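Local coordinates for HP0958 (Helicobacter pylori, PDB 3NA7), which probably acts as a chaperone and post-transcriptional regulator in flagellar biogenesis, joining a kinked antiparallel coiled-coil hairpin to a C4 zinc-ribbon domain, at residues A[7-11]-A[230-234]; A[37-41]-A[137-141]; A[72-76]-A[102-106]. All blocks are in the same frame, centred on the assembly; numbering follows the deposited sequence.

Contact 1. Residues A[7-11]-A[230-234]; sequences LKQLI and RILYA
I11 and Y233 meet head-on, their side chains coming from opposite directions, and the methyl at the end of the isoleucine lands on the flat of the phenol ring. I11 CD1 stands 3.6 Å from the centroid of the Y233 ring and only 13° off its normal, which is a CH-pi contact over the centre of one face. The first torsion of Y233 contributes to the pose: at 75° it sets CG between the backbone N and the carbonyl carbon, and the ring projects toward the helix with one face to I11. L7 occupies the root of the same tyrosine. Both of its methyls come up to Y233 CB from one side, CD2 at 3.7 Å from that atom, and CD2 stands oblique to the ring. L7 and I231 run past one another in opposite senses, L7 CD1 lying 4.0 Å from I231 CG2.

These residues join helix 4-22 to the C4 zinc ribbon, whose strand 231-233 is the middle one of a small three-stranded mixed sheet. The N-to-C directions of the two short segments differ by 109°, with axes 10.7 Å apart, so the helix runs across the strand. I231 and Y233 turn their CB atoms to the helix, whereas L232 turns to the other side, where its side chain lies about 6 Å from the zinc ion held by C201, C204, C225 and C228. One face of the strand thus serves the helix and the other adjoins the metal site.

L10 completes the apolar layer, crossing I231 at about a right angle with L10 CD1 3.9 Å from I231 CD1. It is buried further by I193 of the neighbouring strand and by I177 and Y181 of helix 175-188.

Contact 2. Residues A[37-41]-A[137-141]; sequences ALNDK and LEKLA
Apolar packing between A37 and the pair L137 and L140 joins the two helices. The CA atoms of A37 and L137 are only 5.4 Å apart, a close spacing consistent with the small side chain of A37. Its CB rests 3.9 Å from L140 CD2 and about as far from the carbonyl oxygen of L137. L137 reaches over the opposite backbone: with chi1 at -66° its CG stands anti to the carbonyl carbon, and its two methyls divide, CD1 to K41 and D40, CD2 to A37. L137 CD1 lies 3.8 Å from K41 N, and the same methyl touches the CB of D40. L38 starts out away from helix 91-171, but its CD2 returns to within 3.8 Å of A141 CB.

K41 and E138 lie at the margin. K41 runs its aliphatic part along L137 and E138, its CB 4.0 Å from L137 CB, then bends at its last two torsions. Its ammonium ends 4.2 Å from E138 OE2, measured from K41 NZ; opposite charges are near there, but beyond salt-bridge distance, so any attraction is probably modest. D40 contributes its CB to the packing and uses its carboxylate within its own helix, where OD2 forms a salt bridge with K36.

Helices 24-85 and 91-171 run antiparallel here, at 158° with local axes 9.0 Å apart, as arms of the coiled-coil hairpin. K44 and L34 of helix 24-85 continue the interface, touching L137 and A141 respectively.

Contact 3. Residues A[72-76]-A[102-106]; sequences TNAKI and AKERS
T72 presents its methyl, not its hydroxyl, to the opposite helix: T72 CG2 sits 3.2 Å from the carbonyl oxygen of A102 and 3.7 Å from S106 CB. I76 packs one helical turn further on. Its CG1 lies 3.7 Å from A102 CB, and its CD1 extends over the backbone of A102 toward S106 and K103, whose side chain is about 6 Å from a bound magnesium ion. A102 and S106, likewise one turn apart, therefore supply a low surface on which the branched T72 and I76 rest.

A single polar link accompanies this packing. N73 ND2 donates to S106 OG at 3.5 Å with an N-H...O angle of 150°, which makes it a weak hydrogen bond. N73 leaves its helix pointing away from the partner, but its amide end comes back to the serine.

For T72, a chi1 of -59° sets OG1 beside the backbone N, where it hydrogen-bonds to T68 O, and leaves CG2 opposite that N, directed at the partner helix. The carbonyl of A102 that T72 approaches already accepts the amide of S106, as the ordinary helical bond. At the margin, R105 offers only its CB to T72 CG2, and its guanidinium end leads away.

The contact joins helix 24-85 to helix 91-171, which run antiparallel locally at 156° with axes 9.3 Å apart, toward the connecting end of the coiled-coil hairpin.

How the contacts relate
Along the chain the three contacts are nested: contact 3 lies inside the loop closed by contact 2, and both lie inside the loop closed by contact 1. Contacts 2 and 3 pair the same helices, 24-85 and 91-171, at points whose centres are 52 Å apart, so they sample one long antiparallel hairpin. Contact 1 instead packs helix 4-22, which precedes helix 24-85, against the zinc-ribbon sheet. Its centre lies 46 Å from that of contact 2 and 90 Å from that of contact 3, which is on the opposite side of the chain's centre. The protein is thus elongated, with its metal-binding domain far from the hairpin's connecting end.

Contact 1. Residues A[7-11]-A[230-234]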
ATOM      1  N   LEU A   7       9.566 -13.055 -38.992  1.00 73.15           N
ATOM      2  CA  LEU A   7       9.413 -13.706 -37.689  1.00 74.36           C
ATOM      3  C   LEU A   7      10.661 -13.561 -36.822  1.00 72.73           C
ATOM      4  O   LEU A   7      10.575 -13.163 -35.657  1.00 72.12           O
ATOM      5  CB  LEU A   7       9.072 -15.180 -37.891  1.00 78.53           C
ATOM      6  CG  LEU A   7       8.780 -16.084 -36.697  1.00 82.61           C
ATOM      7  CD1 LEU A   7       7.384 -15.814 -36.145  1.00 85.37           C
ATOM      8  CD2 LEU A   7       8.885 -17.534 -37.139  1.00 85.72           C
ATOM      9  N   LYS A   8      11.818 -13.865 -37.403  1.00 72.27           N
ATOM     10  CA  LYS A   8      13.104 -13.673 -36.731  1.00 71.29           C
ATOM     11  C   LYS A   8      13.263 -12.233 -36.266  1.00 66.22           C
ATOM     12  O   LYS A   8      13.658 -11.987 -35.132  1.00 65.64           O
ATOM     13  CB  LYS A   8      14.277 -14.080 -37.643  1.00 73.50           C
ATOM     14  CG  LYS A   8      15.659 -13.935 -37.003  1.00 75.80           C
ATOM     15  CD  LYS A   8      16.741 -14.791 -37.686  1.00 82.76           C
ATOM     16  CE  LYS A   8      17.987 -14.915 -36.768  1.00 86.54           C
ATOM     17  NZ  LYS A   8      19.109 -15.753 -37.332  1.00 87.01           N
ATOM     18  N   GLN A   9      12.940 -11.289 -37.144  1.00 64.06           N
ATOM     19  CA  GLN A   9      13.084  -9.864 -36.841  1.00 60.70           C
ATOM     20  C   GLN A   9      12.245  -9.409 -35.663  1.00 57.36           C
ATOM     21  O   GLN A   9      12.717  -8.639 -34.852  1.00 56.55           O
ATOM     22  CB  GLN A   9      12.779  -9.011 -38.066  1.00 60.23           C
ATOM     23  CG  GLN A   9      14.017  -8.688 -38.880  1.00 61.95           C
ATOM     24  CD  GLN A   9      13.677  -7.994 -40.186  1.00 62.22           C
ATOM     25  OE1 GLN A   9      12.892  -8.503 -40.987  1.00 65.91           O
ATOM     26  NE2 GLN A   9      14.284  -6.834 -40.413  1.00 61.61           N
ATOM     27  N   LEU A  10      11.014  -9.904 -35.584  1.00 57.89           N
ATOM     28  CA  LEU A  10      10.084  -9.610 -34.495  1.00 56.34           C
ATOM     29  C   LEU A  10      10.471 -10.297 -33.198  1.00 58.07           C
ATOM     30  O   LEU A  10      10.223  -9.750 -32.112  1.00 58.03           O
ATOM     31  CB  LEU A  10       8.658 -10.035 -34.864  1.00 57.16           C
ATOM     32  CG  LEU A  10       8.002  -9.296 -36.032  1.00 54.73           C
ATOM     33  CD1 LEU A  10       6.489  -9.522 -36.051  1.00 58.76           C
ATOM     34  CD2 LEU A  10       8.303  -7.823 -35.946  1.00 52.52           C
ATOM     35  N   ILE A  11      11.048 -11.497 -33.296  1.00 59.81           N
ATOM     36  CA  ILE A  11      11.560 -12.181 -32.102  1.00 59.84           C
ATOM     37  C   ILE A  11      12.685 -11.362 -31.481  1.00 58.85           C
ATOM     38  O   ILE A  11      12.646 -11.104 -30.285  1.00 58.68           O
ATOM     39  CB  ILE A  11      11.956 -13.672 -32.344  1.00 63.41           C
ATOM     40  CG1 ILE A  11      10.701 -14.517 -32.583  1.00 63.90           C
ATOM     41  CG2 ILE A  11      12.736 -14.248 -31.117  1.00 61.82           C
ATOM     42  CD1 ILE A  11      10.929 -15.815 -33.371  1.00 70.81           C
ATOM     43  N   ARG A 230      -2.547 -13.718 -31.139  1.00 52.61           N
ATOM     44  CA  ARG A 230      -1.101 -13.696 -30.951  1.00 51.63           C
ATOM     45  C   ARG A 230      -0.333 -14.289 -32.148  1.00 53.06           C
ATOM     46  O   ARG A 230      -0.874 -15.102 -32.904  1.00 50.83           O
ATOM     47  CB  ARG A 230      -0.753 -14.458 -29.664  1.00 52.66           C
ATOM     48  CG  ARG A 230      -1.238 -13.766 -28.394  1.00 52.84           C
ATOM     49  CD  ARG A 230      -0.928 -14.594 -27.161  1.00 52.77           C
ATOM     50  NE  ARG A 230      -1.115 -13.823 -25.937  1.00 48.18           N
ATOM     51  CZ  ARG A 230      -2.227 -13.836 -25.210  1.00 50.53           C
ATOM     52  NH1 ARG A 230      -3.259 -14.597 -25.564  1.00 49.39           N
ATOM     53  NH2 ARG A 230      -2.307 -13.109 -24.110  1.00 49.50           N
ATOM     54  N   ILE A 231       0.925 -13.876 -32.305  1.00 54.28           N
ATOM     55  CA  ILE A 231       1.839 -14.503 -33.241  1.00 58.74           C
ATOM     56  C   ILE A 231       2.381 -15.818 -32.650  1.00 62.48           C
ATOM     57  O   ILE A 231       2.785 -15.861 -31.484  1.00 61.79           O
ATOM     58  CB  ILE A 231       3.016 -13.575 -33.584  1.00 59.21           C
ATOM     59  CG1 ILE A 231       2.522 -12.312 -34.286  1.00 57.20           C
ATOM     60  CG2 ILE A 231       4.047 -14.303 -34.463  1.00 57.65           C
ATOM     61  CD1 ILE A 231       3.519 -11.167 -34.217  1.00 58.79           C
ATOM     62  N   LEU A 232       2.377 -16.870 -33.471  1.00 66.26           N
ATOM     63  CA  LEU A 232       2.813 -18.225 -33.090  1.00 69.48           C
ATOM     64  C   LEU A 232       4.003 -18.726 -33.904  1.00 72.26           C
ATOM     65  O   LEU A 232       4.072 -18.513 -35.115  1.00 73.53           O
ATOM     66  CB  LEU A 232       1.674 -19.221 -33.299  1.00 69.55           C
ATOM     67  CG  LEU A 232       0.674 -19.499 -32.183  1.00 69.78           C
ATOM     68  CD1 LEU A 232      -0.396 -20.431 -32.720  1.00 67.80           C
ATOM     69  CD2 LEU A 232       1.373 -20.101 -30.986  1.00 69.22           C
ATOM     70  N   TYR A 233       4.936 -19.398 -33.244  1.00 75.26           N
ATOM     71  CA  TYR A 233       5.999 -20.091 -33.966  1.00 80.54           C
ATOM     72  C   TYR A 233       6.475 -21.362 -33.275  1.00 83.49           C
ATOM     73  O   TYR A 233       6.447 -21.457 -32.051  1.00 83.29           O
ATOM     74  CB  TYR A 233       7.182 -19.159 -34.253  1.00 80.61           C
ATOM     75  CG  TYR A 233       8.072 -18.835 -33.077  1.00 83.26           C
ATOM     76  CD1 TYR A 233       9.350 -19.391 -32.966  1.00 87.72           C
ATOM     77  CD2 TYR A 233       7.654 -17.949 -32.089  1.00 83.87           C
ATOM     78  CE1 TYR A 233      10.184 -19.073 -31.882  1.00 90.27           C
ATOM     79  CE2 TYR A 233       8.471 -17.628 -31.010  1.00 85.14           C
ATOM     80  CZ  TYR A 233       9.728 -18.190 -30.906  1.00 89.30           C
ATOM     81  OH  TYR A 233      10.515 -17.853 -29.823  1.00 92.04           O
ATOM     82  N   ALA A 234       6.890 -22.335 -34.078  1.00 87.30           N
ATOM     83  CA  ALA A 234       7.545 -23.535 -33.567  1.00 91.63           C
ATOM     84  C   ALA A 234       9.010 -23.224 -33.315  1.00 94.29           C
ATOM     85  O   ALA A 234       9.706 -22.759 -34.218  1.00 94.71           O
ATOM     86  CB  ALA A 234       7.423 -24.656 -34.559  1.00 93.36           C
TER

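Contact 2. Residues A[37-41]-A[137-141]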
ATOM      1  N   ALA A  37      11.186   2.028   4.534  1.00 43.17           N
ATOM      2  CA  ALA A  37      11.513   3.027   5.549  1.00 42.13           C
ATOM      3  C   ALA A  37      10.654   4.276   5.412  1.00 40.95           C
ATOM      4  O   ALA A  37      10.013   4.694   6.375  1.00 40.47           O
ATOM      5  CB  ALA A  37      13.003   3.381   5.525  1.00 41.37           C
ATOM      6  N   LEU A  38      10.607   4.847   4.215  1.00 41.13           N
ATOM      7  CA  LEU A  38       9.760   6.009   3.965  1.00 43.19           C
ATOM      8  C   LEU A  38       8.283   5.736   4.264  1.00 42.61           C
ATOM      9  O   LEU A  38       7.635   6.562   4.884  1.00 44.21           O
ATOM     10  CB  LEU A  38       9.906   6.519   2.519  1.00 43.52           C
ATOM     11  CG  LEU A  38      11.288   6.976   2.065  1.00 46.75           C
ATOM     12  CD1 LEU A  38      11.260   7.275   0.552  1.00 42.61           C
ATOM     13  CD2 LEU A  38      11.792   8.207   2.889  1.00 41.98           C
ATOM     14  N   ASN A  39       7.747   4.591   3.829  1.00 42.57           N
ATOM     15  CA  ASN A  39       6.326   4.294   4.087  1.00 43.31           C
ATOM     16  C   ASN A  39       6.005   4.028   5.558  1.00 41.03           C
ATOM     17  O   ASN A  39       4.954   4.419   6.012  1.00 44.26           O
ATOM     18  CB  ASN A  39       5.789   3.147   3.206  1.00 44.53           C
ATOM     19  CG  ASN A  39       5.819   3.474   1.697  1.00 51.05           C
ATOM     20  OD1 ASN A  39       6.063   2.585   0.865  1.00 50.41           O
ATOM     21  ND2 ASN A  39       5.583   4.735   1.345  1.00 49.03           N
ATOM     22  N   ASP A  40       6.892   3.346   6.282  1.00 39.60           N
ATOM     23  CA  ASP A  40       6.734   3.087   7.718  1.00 38.95           C
ATOM     24  C   ASP A  40       6.777   4.408   8.483  1.00 38.21           C
ATOM     25  O   ASP A  40       6.015   4.603   9.427  1.00 38.53           O
ATOM     26  CB  ASP A  40       7.863   2.191   8.258  1.00 40.85           C
ATOM     27  CG  ASP A  40       7.717   0.725   7.859  1.00 46.87           C
ATOM     28  OD1 ASP A  40       6.678   0.359   7.271  1.00 49.74           O
ATOM     29  OD2 ASP A  40       8.649  -0.071   8.157  1.00 52.61           O
ATOM     30  N   LYS A  41       7.653   5.316   8.059  1.00 37.54           N
ATOM     31  CA  LYS A  41       7.827   6.600   8.739  1.00 37.77           C
ATOM     32  C   LYS A  41       6.554   7.422   8.589  1.00 39.03           C
ATOM     33  O   LYS A  41       6.108   8.030   9.556  1.00 39.44           O
ATOM     34  CB  LYS A  41       9.016   7.368   8.156  1.00 36.51           C
ATOM     35  CG  LYS A  41       9.246   8.790   8.680  1.00 39.61           C
ATOM     36  CD  LYS A  41      10.575   9.363   8.096  1.00 46.58           C
ATOM     37  CE  LYS A  41      10.376  10.755   7.459  1.00 59.60           C
ATOM     38  NZ  LYS A  41      10.257  11.850   8.487  1.00 61.03           N
ATOM     39  N   LEU A 137      13.971   5.682  11.301  1.00 43.20           N
ATOM     40  CA  LEU A 137      13.617   5.457   9.908  1.00 42.03           C
ATOM     41  C   LEU A 137      14.157   6.536   8.970  1.00 43.41           C
ATOM     42  O   LEU A 137      14.538   6.236   7.842  1.00 44.33           O
ATOM     43  CB  LEU A 137      12.103   5.310   9.744  1.00 39.04           C
ATOM     44  CG  LEU A 137      11.533   4.060  10.422  1.00 41.06           C
ATOM     45  CD1 LEU A 137      10.064   4.262  10.753  1.00 41.42           C
ATOM     46  CD2 LEU A 137      11.772   2.783   9.589  1.00 41.37           C
ATOM     47  N   GLU A 138      14.157   7.788   9.422  1.00 43.42           N
ATOM     48  CA  GLU A 138      14.785   8.870   8.681  1.00 45.29           C
ATOM     49  C   GLU A 138      16.308   8.621   8.573  1.00 45.23           C
ATOM     50  O   GLU A 138      16.877   8.765   7.510  1.00 45.63           O
ATOM     51  CB  GLU A 138      14.499  10.221   9.355  1.00 46.31           C
ATOM     52  CG  GLU A 138      15.005  11.428   8.530  1.00 54.16           C
ATOM     53  CD  GLU A 138      14.502  12.791   9.032  1.00 58.14           C
ATOM     54  OE1 GLU A 138      14.631  13.790   8.282  1.00 63.69           O
ATOM     55  OE2 GLU A 138      13.950  12.863  10.146  1.00 57.02           O
ATOM     56  N   LYS A 139      16.949   8.257   9.683  1.00 47.07           N
ATOM     57  CA  LYS A 139      18.366   7.872   9.684  1.00 48.93           C
ATOM     58  C   LYS A 139      18.590   6.786   8.623  1.00 48.08           C
ATOM     59  O   LYS A 139      19.472   6.922   7.763  1.00 47.38           O
ATOM     60  CB  LYS A 139      18.809   7.414  11.075  1.00 48.89           C
ATOM     61  CG  LYS A 139      20.345   7.292  11.294  1.00 56.62           C
ATOM     62  CD  LYS A 139      20.687   7.238  12.803  1.00 60.25           C
ATOM     63  CE  LYS A 139      22.194   7.023  13.087  1.00 70.62           C
ATOM     64  NZ  LYS A 139      22.572   7.404  14.509  1.00 70.77           N
ATOM     65  N   LEU A 140      17.750   5.744   8.656  1.00 47.43           N
ATOM     66  CA  LEU A 140      17.783   4.669   7.655  1.00 46.49           C
ATOM     67  C   LEU A 140      17.627   5.189   6.210  1.00 45.77           C
ATOM     68  O   LEU A 140      18.497   4.931   5.349  1.00 46.30           O
ATOM     69  CB  LEU A 140      16.804   3.524   8.010  1.00 46.52           C
ATOM     70  CG  LEU A 140      16.735   2.251   7.124  1.00 49.89           C
ATOM     71  CD1 LEU A 140      18.085   1.525   7.065  1.00 52.09           C
ATOM     72  CD2 LEU A 140      15.604   1.256   7.558  1.00 43.69           C
ATOM     73  N   ALA A 141      16.572   5.954   5.942  1.00 44.01           N
ATOM     74  CA  ALA A 141      16.349   6.515   4.572  1.00 44.69           C
ATOM     75  C   ALA A 141      17.567   7.288   4.058  1.00 48.36           C
ATOM     76  O   ALA A 141      17.977   7.127   2.906  1.00 47.76           O
ATOM     77  CB  ALA A 141      15.108   7.419   4.526  1.00 42.80           C
TER

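Contact 3. Residues A[72-76]-A[102-106]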
ATOM      1  N   THR A  72     -21.480  17.863  41.883  1.00 53.43           N
ATOM      2  CA  THR A  72     -21.634  16.933  42.996  1.00 51.83           C
ATOM      3  C   THR A  72     -21.119  17.524  44.304  1.00 51.27           C
ATOM      4  O   THR A  72     -21.789  17.431  45.325  1.00 51.78           O
ATOM      5  CB  THR A  72     -20.983  15.574  42.650  1.00 48.78           C
ATOM      6  OG1 THR A  72     -21.632  15.077  41.490  1.00 49.60           O
ATOM      7  CG2 THR A  72     -21.157  14.554  43.753  1.00 47.70           C
ATOM      8  N   ASN A  73     -19.938  18.136  44.251  1.00 52.71           N
ATOM      9  CA  ASN A  73     -19.316  18.769  45.414  1.00 53.91           C
ATOM     10  C   ASN A  73     -20.125  19.959  45.921  1.00 56.63           C
ATOM     11  O   ASN A  73     -20.230  20.157  47.137  1.00 57.77           O
ATOM     12  CB  ASN A  73     -17.863  19.185  45.106  1.00 54.56           C
ATOM     13  CG  ASN A  73     -16.923  17.979  44.943  1.00 56.07           C
ATOM     14  OD1 ASN A  73     -15.825  18.090  44.372  1.00 59.33           O
ATOM     15  ND2 ASN A  73     -17.349  16.833  45.440  1.00 50.32           N
ATOM     16  N   ALA A  74     -20.712  20.731  45.002  1.00 57.64           N
ATOM     17  CA  ALA A  74     -21.646  21.808  45.387  1.00 60.32           C
ATOM     18  C   ALA A  74     -22.866  21.230  46.100  1.00 60.47           C
ATOM     19  O   ALA A  74     -23.367  21.813  47.069  1.00 62.29           O
ATOM     20  CB  ALA A  74     -22.085  22.617  44.173  1.00 62.27           C
ATOM     21  N   LYS A  75     -23.341  20.078  45.632  1.00 59.47           N
ATOM     22  CA  LYS A  75     -24.465  19.410  46.298  1.00 60.21           C
ATOM     23  C   LYS A  75     -24.065  18.943  47.706  1.00 58.89           C
ATOM     24  O   LYS A  75     -24.790  19.150  48.689  1.00 59.43           O
ATOM     25  CB  LYS A  75     -24.987  18.260  45.436  1.00 60.44           C
ATOM     26  CG  LYS A  75     -26.157  17.494  46.025  1.00 64.65           C
ATOM     27  CD  LYS A  75     -27.459  18.274  45.953  1.00 71.56           C
ATOM     28  CE  LYS A  75     -28.447  17.746  46.984  1.00 72.32           C
ATOM     29  NZ  LYS A  75     -29.474  18.780  47.341  1.00 79.46           N
ATOM     30  N   ILE A  76     -22.880  18.354  47.820  1.00 57.40           N
ATOM     31  CA  ILE A  76     -22.364  17.984  49.145  1.00 54.43           C
ATOM     32  C   ILE A  76     -22.372  19.197  50.087  1.00 54.90           C
ATOM     33  O   ILE A  76     -23.014  19.153  51.144  1.00 53.79           O
ATOM     34  CB  ILE A  76     -20.989  17.294  49.053  1.00 53.52           C
ATOM     35  CG1 ILE A  76     -21.136  15.960  48.281  1.00 54.05           C
ATOM     36  CG2 ILE A  76     -20.437  17.034  50.446  1.00 53.45           C
ATOM     37  CD1 ILE A  76     -19.818  15.252  47.872  1.00 49.85           C
ATOM     38  N   ALA A 102     -24.097  11.146  47.706  1.00 48.00           N
ATOM     39  CA  ALA A 102     -23.414  12.202  46.978  1.00 48.35           C
ATOM     40  C   ALA A 102     -21.893  12.039  47.041  1.00 47.96           C
ATOM     41  O   ALA A 102     -21.222  12.261  46.047  1.00 48.75           O
ATOM     42  CB  ALA A 102     -23.838  13.563  47.506  1.00 47.32           C
ATOM     43  N   LYS A 103     -21.363  11.647  48.202  1.00 50.36           N
ATOM     44  CA  LYS A 103     -19.936  11.280  48.351  1.00 52.13           C
ATOM     45  C   LYS A 103     -19.527  10.153  47.425  1.00 51.83           C
ATOM     46  O   LYS A 103     -18.461  10.214  46.818  1.00 52.26           O
ATOM     47  CB  LYS A 103     -19.609  10.852  49.784  1.00 55.55           C
ATOM     48  CG  LYS A 103     -18.935  11.928  50.644  1.00 63.56           C
ATOM     49  CD  LYS A 103     -18.933  11.532  52.146  1.00 71.81           C
ATOM     50  CE  LYS A 103     -17.618  11.918  52.844  1.00 77.45           C
ATOM     51  NZ  LYS A 103     -17.131  13.288  52.466  1.00 76.16           N
ATOM     52  N   GLU A 104     -20.356   9.115  47.332  1.00 52.82           N
ATOM     53  CA  GLU A 104     -20.054   8.004  46.446  1.00 53.27           C
ATOM     54  C   GLU A 104     -20.003   8.435  44.994  1.00 50.35           C
ATOM     55  O   GLU A 104     -19.115   8.009  44.277  1.00 48.55           O
ATOM     56  CB  GLU A 104     -21.007   6.813  46.629  1.00 56.92           C
ATOM     57  CG  GLU A 104     -20.324   5.555  47.143  1.00 62.57           C
ATOM     58  CD  GLU A 104     -19.092   5.118  46.329  1.00 65.33           C
ATOM     59  OE1 GLU A 104     -19.204   4.636  45.169  1.00 68.42           O
ATOM     60  OE2 GLU A 104     -17.981   5.226  46.877  1.00 71.00           O
ATOM     61  N   ARG A 105     -20.924   9.302  44.572  1.00 48.86           N
ATOM     62  CA  ARG A 105     -20.926   9.766  43.184  1.00 49.31           C
ATOM     63  C   ARG A 105     -19.662  10.581  42.914  1.00 48.23           C
ATOM     64  O   ARG A 105     -19.030  10.443  41.870  1.00 47.40           O
ATOM     65  CB  ARG A 105     -22.199  10.551  42.849  1.00 51.09           C
ATOM     66  CG  ARG A 105     -23.491   9.715  43.015  1.00 58.18           C
ATOM     67  CD  ARG A 105     -24.722  10.399  42.453  1.00 64.46           C
ATOM     68  NE  ARG A 105     -25.700   9.389  42.056  1.00 72.41           N
ATOM     69  CZ  ARG A 105     -26.919   9.251  42.573  1.00 75.54           C
ATOM     70  NH1 ARG A 105     -27.364  10.084  43.507  1.00 75.02           N
ATOM     71  NH2 ARG A 105     -27.704   8.274  42.140  1.00 78.51           N
ATOM     72  N   SER A 106     -19.259  11.383  43.891  1.00 48.85           N
ATOM     73  CA  SER A 106     -18.018  12.131  43.759  1.00 50.15           C
ATOM     74  C   SER A 106     -16.792  11.185  43.724  1.00 49.83           C
ATOM     75  O   SER A 106     -15.848  11.431  42.961  1.00 50.18           O
ATOM     76  CB  SER A 106     -17.914  13.210  44.839  1.00 50.52           C
ATOM     77  OG  SER A 106     -16.567  13.482  45.141  1.00 57.71           O
TER